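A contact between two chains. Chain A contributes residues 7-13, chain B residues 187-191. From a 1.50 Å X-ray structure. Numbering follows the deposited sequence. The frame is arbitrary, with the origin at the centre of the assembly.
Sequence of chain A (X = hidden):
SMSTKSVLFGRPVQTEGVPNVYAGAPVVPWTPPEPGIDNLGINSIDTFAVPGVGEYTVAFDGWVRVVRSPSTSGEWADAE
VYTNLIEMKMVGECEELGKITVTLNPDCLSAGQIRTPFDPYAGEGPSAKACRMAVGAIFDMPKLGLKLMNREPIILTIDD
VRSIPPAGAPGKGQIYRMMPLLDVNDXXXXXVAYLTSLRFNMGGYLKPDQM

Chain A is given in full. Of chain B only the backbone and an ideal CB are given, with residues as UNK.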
ATOM      1  N   VAL A   7      -6.465   2.627 -12.807  1.00 30.56           N
ATOM      2  CA  VAL A   7      -6.293   2.590 -11.358  1.00 28.10           C
ATOM      3  C   VAL A   7      -5.390   3.742 -10.953  1.00 27.13           C
ATOM      4  O   VAL A   7      -4.299   3.895 -11.509  1.00 27.11           O
ATOM      5  CB  VAL A   7      -5.713   1.259 -10.844  1.00 33.24           C
ATOM      6  CG1 VAL A   7      -5.549   1.321  -9.310  1.00 35.08           C
ATOM      7  CG2 VAL A   7      -6.573   0.094 -11.263  1.00 41.21           C
ATOM      8  N   LEU A   8      -5.849   4.572 -10.022  1.00 26.43           N
ATOM      9  CA  LEU A   8      -5.074   5.716  -9.553  1.00 24.66           C
ATOM     10  C   LEU A   8      -4.579   5.459  -8.132  1.00 23.32           C
ATOM     11  O   LEU A   8      -5.383   5.151  -7.237  1.00 27.08           O
ATOM     12  CB  LEU A   8      -5.925   6.982  -9.565  1.00 25.30           C
ATOM     13  CG  LEU A   8      -6.713   7.252 -10.848  1.00 32.51           C
ATOM     14  CD1 LEU A   8      -7.469   8.573 -10.680  1.00 37.32           C
ATOM     15  CD2 LEU A   8      -5.846   7.265 -12.078  1.00 32.43           C
ATOM     16  N   PHE A   9      -3.260   5.568  -7.923  1.00 23.64           N
ATOM     17  CA  PHE A   9      -2.679   5.390  -6.596  1.00 23.20           C
ATOM     18  C   PHE A   9      -2.445   6.714  -5.868  1.00 24.96           C
ATOM     19  O   PHE A   9      -1.809   6.723  -4.808  1.00 26.46           O
ATOM     20  CB  PHE A   9      -1.374   4.584  -6.649  1.00 23.47           C
ATOM     21  CG  PHE A   9      -1.554   3.153  -7.097  1.00 24.60           C
ATOM     22  CD1 PHE A   9      -2.602   2.383  -6.594  1.00 25.17           C
ATOM     23  CD2 PHE A   9      -0.673   2.579  -7.982  1.00 26.43           C
ATOM     24  CE1 PHE A   9      -2.770   1.075  -7.005  1.00 26.98           C
ATOM     25  CE2 PHE A   9      -0.835   1.269  -8.389  1.00 27.11           C
ATOM     26  CZ  PHE A   9      -1.879   0.516  -7.899  1.00 27.10           C
ATOM     27  N   GLY A  10      -2.938   7.824  -6.411  1.00 25.04           N
ATOM     28  CA  GLY A  10      -2.833   9.109  -5.757  1.00 24.05           C
ATOM     29  C   GLY A  10      -3.422  10.184  -6.649  1.00 23.49           C
ATOM     30  O   GLY A  10      -4.272   9.887  -7.495  1.00 24.98           O
ATOM     31  N   ARG A  11      -2.970  11.411  -6.503  1.00 23.71           N
ATOM     32  CA  ARG A  11      -3.600  12.542  -7.170  1.00 23.08           C
ATOM     33  C   ARG A  11      -2.979  12.780  -8.541  1.00 22.06           C
ATOM     34  O   ARG A  11      -1.749  12.858  -8.654  1.00 22.89           O
ATOM     35  CB  ARG A  11      -3.412  13.784  -6.322  1.00 25.98           C
ATOM     36  CG  ARG A  11      -4.217  14.958  -6.764  1.00 25.80           C
ATOM     37  CD  ARG A  11      -4.017  16.112  -5.814  1.00 29.41           C
ATOM     38  NE  ARG A  11      -4.930  17.190  -6.125  1.00 24.71           N
ATOM     39  CZ  ARG A  11      -4.805  18.438  -5.695  1.00 24.31           C
ATOM     40  NH1 ARG A  11      -3.778  18.782  -4.933  1.00 26.63           N
ATOM     41  NH2 ARG A  11      -5.705  19.349  -6.037  1.00 23.97           N
ATOM     42  N   PRO A  12      -3.780  12.911  -9.600  1.00 22.49           N
ATOM     43  CA  PRO A  12      -3.200  13.247 -10.906  1.00 22.48           C
ATOM     44  C   PRO A  12      -2.584  14.638 -10.934  1.00 23.50           C
ATOM     45  O   PRO A  12      -3.088  15.583 -10.321  1.00 24.67           O
ATOM     46  CB  PRO A  12      -4.387  13.137 -11.873  1.00 25.12           C
ATOM     47  CG  PRO A  12      -5.387  12.277 -11.169  1.00 26.39           C
ATOM     48  CD  PRO A  12      -5.216  12.580  -9.707  1.00 23.81           C
ATOM     49  N   VAL A  13      -1.471  14.745 -11.660  1.00 24.39           N
ATOM     50  CA  VAL A  13      -0.743  15.993 -11.859  1.00 23.60           C
ATOM     51  C   VAL A  13      -0.568  16.203 -13.357  1.00 26.24           C
ATOM     52  O   VAL A  13      -0.197  15.274 -14.079  1.00 26.96           O
ATOM     53  CB  VAL A  13       0.629  15.947 -11.163  1.00 24.64           C
ATOM     54  CG1 VAL A  13       1.453  17.168 -11.519  1.00 26.54           C
ATOM     55  CG2 VAL A  13       0.456  15.830  -9.648  1.00 25.90           C
TER
ATOM     56  N   UNK B 187     -12.341  13.376  -5.393  1.00 26.46           N
ATOM     57  CA  UNK B 187     -11.319  12.336  -5.177  1.00 26.90           C
ATOM     58  C   UNK B 187      -9.972  12.640  -5.808  1.00 24.08           C
ATOM     59  O   UNK B 187      -8.964  12.056  -5.375  1.00 25.44           O
ATOM     60  CB  UNK B 187     -11.824  11.000  -5.725  1.00 26.90           C
ATOM     61  N   UNK B 188      -9.912  13.538  -6.792  1.00 25.08           N
ATOM     62  CA  UNK B 188      -8.651  13.999  -7.356  1.00 24.45           C
ATOM     63  C   UNK B 188      -8.153  15.267  -6.670  1.00 24.26           C
ATOM     64  O   UNK B 188      -7.234  15.917  -7.178  1.00 25.28           O
ATOM     65  CB  UNK B 188      -8.806  14.245  -8.858  1.00 24.45           C
ATOM     66  N   UNK B 189      -8.778  15.669  -5.559  1.00 24.79           N
ATOM     67  CA  UNK B 189      -8.380  16.866  -4.848  1.00 22.57           C
ATOM     68  C   UNK B 189      -7.291  16.579  -3.829  1.00 22.16           C
ATOM     69  O   UNK B 189      -6.792  15.463  -3.710  1.00 23.78           O
ATOM     70  CB  UNK B 189      -9.592  17.496  -4.158  1.00 22.57           C
ATOM     71  N   UNK B 190      -6.900  17.624  -3.109  1.00 24.26           N
ATOM     72  CA  UNK B 190      -5.964  17.433  -2.020  1.00 22.30           C
ATOM     73  C   UNK B 190      -6.626  16.570  -0.945  1.00 23.91           C
ATOM     74  O   UNK B 190      -7.849  16.609  -0.761  1.00 24.03           O
ATOM     75  CB  UNK B 190      -5.509  18.777  -1.447  1.00 22.30           C
ATOM     76  N   UNK B 191      -5.848  15.779  -0.215  1.00 23.83           N
ATOM     77  CA  UNK B 191      -6.431  15.011   0.892  1.00 23.49           C
ATOM     78  C   UNK B 191      -7.101  15.910   1.924  1.00 24.04           C
ATOM     79  O   UNK B 191      -6.632  17.008   2.230  1.00 26.49           O
ATOM     80  CB  UNK B 191      -5.352  14.166   1.572  1.00 23.49           C
TER

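Position 187 of chain B lies beyond the contact: no atom of the chain A stretch comes within 5.5 Å of its ideal CB, so the stretch sets no demand on the side chain. The deposited residue is Pro B187, which makes no contact here.

Position 188 faces more of chain A. Its CA is 5.3 Å from the CA of Arg A11, the nearest such pair between the stretches, and CA-to-CB runs sideways, with the ideal CB 4.0 Å from Pro A12 CD and 5.1 Å from Arg A11 CG. The neighbouring surface is therefore largely aliphatic. The guanidinium of Arg A11 is turned to the main chain of 188-190 rather than to the side chain of 188: chi1 to chi3 are all t, and Arg A11 NE donates a hydrogen bond of 2.8 Å to the backbone O atom of 188, with an N-H...O angle of 152°. This bond uses a carbonyl that any residue would supply, so it does not select the side chain. A small or medium-sized group, polar or aliphatic, would suit the site. The deposited residue is Asp B188. Its chi1 of -73° (m) brings the carboxylate in beside the hydrocarbon surface, with OD1 3.4 Å from Pro A12 CD and 3.8 Å from Leu A8 CD1. These are packing contacts; both carboxylate oxygens find hydrogen bonds elsewhere in the structure.

At position 189 CA-to-CB points away, and the ideal CB is 4.7 Å from Arg A11 NH2. The main chain itself makes the contact: its C lies over one face of the guanidinium, 3.3 Å from Arg A11 NE, whereas the O of 188 sits at the edge, near the guanidinium plane. Phi/psi of -88/-178 is an extended conformation open to most residues, so the visible geometry does not single out glycine. The deposited residue is Gly B189, which contributes through its backbone.

Position 190 continues over the same guanidinium face, its N 3.4 Å from Arg A11 CZ. CA-to-CB points away overall, yet the ideal CB is still 3.9 Å from Arg A11 NH1. Because CA-to-CB points away, a longer side chain has room to continue clear of the stretch, so long polar or flexible residues would fit as well as short ones. The deposited residue is Gln B190: its CB keeps the 3.9 Å approach to Arg A11 NH1, while its amide group extends beyond the contact.

At position 191 CA-to-CB runs sideways, with no atom of the chain A stretch within 5.5 Å of the ideal CB, so the stretch sets no demand. The deposited residue is Pro B191.

Chain B, residues 187-191: PDGQP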
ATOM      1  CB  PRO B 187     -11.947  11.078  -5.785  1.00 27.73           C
ATOM      2  CG  PRO B 187     -12.882  11.611  -6.841  1.00 29.23           C
ATOM      3  CD  PRO B 187     -13.422  12.919  -6.286  1.00 29.02           C
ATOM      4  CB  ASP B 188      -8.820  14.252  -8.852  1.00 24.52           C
ATOM      5  CG  ASP B 188      -8.940  12.962  -9.666  1.00 29.53           C
ATOM      6  OD1 ASP B 188      -8.503  11.891  -9.202  1.00 27.52           O
ATOM      7  OD2 ASP B 188      -9.519  13.043 -10.768  1.00 35.21           O
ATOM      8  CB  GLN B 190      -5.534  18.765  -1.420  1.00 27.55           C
ATOM      9  CG  GLN B 190      -6.611  19.481  -0.647  1.00 36.92           C
ATOM     10  CD  GLN B 190      -6.153  20.832  -0.142  1.00 48.60           C
ATOM     11  OE1 GLN B 190      -4.965  21.051   0.098  1.00 50.97           O
ATOM     12  NE2 GLN B 190      -7.097  21.753   0.012  1.00 53.14           N
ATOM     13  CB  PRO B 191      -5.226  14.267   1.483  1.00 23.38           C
ATOM     14  CG  PRO B 191      -4.264  14.142   0.304  1.00 22.90           C
ATOM     15  CD  PRO B 191      -4.428  15.447  -0.435  1.00 22.19           C
TER
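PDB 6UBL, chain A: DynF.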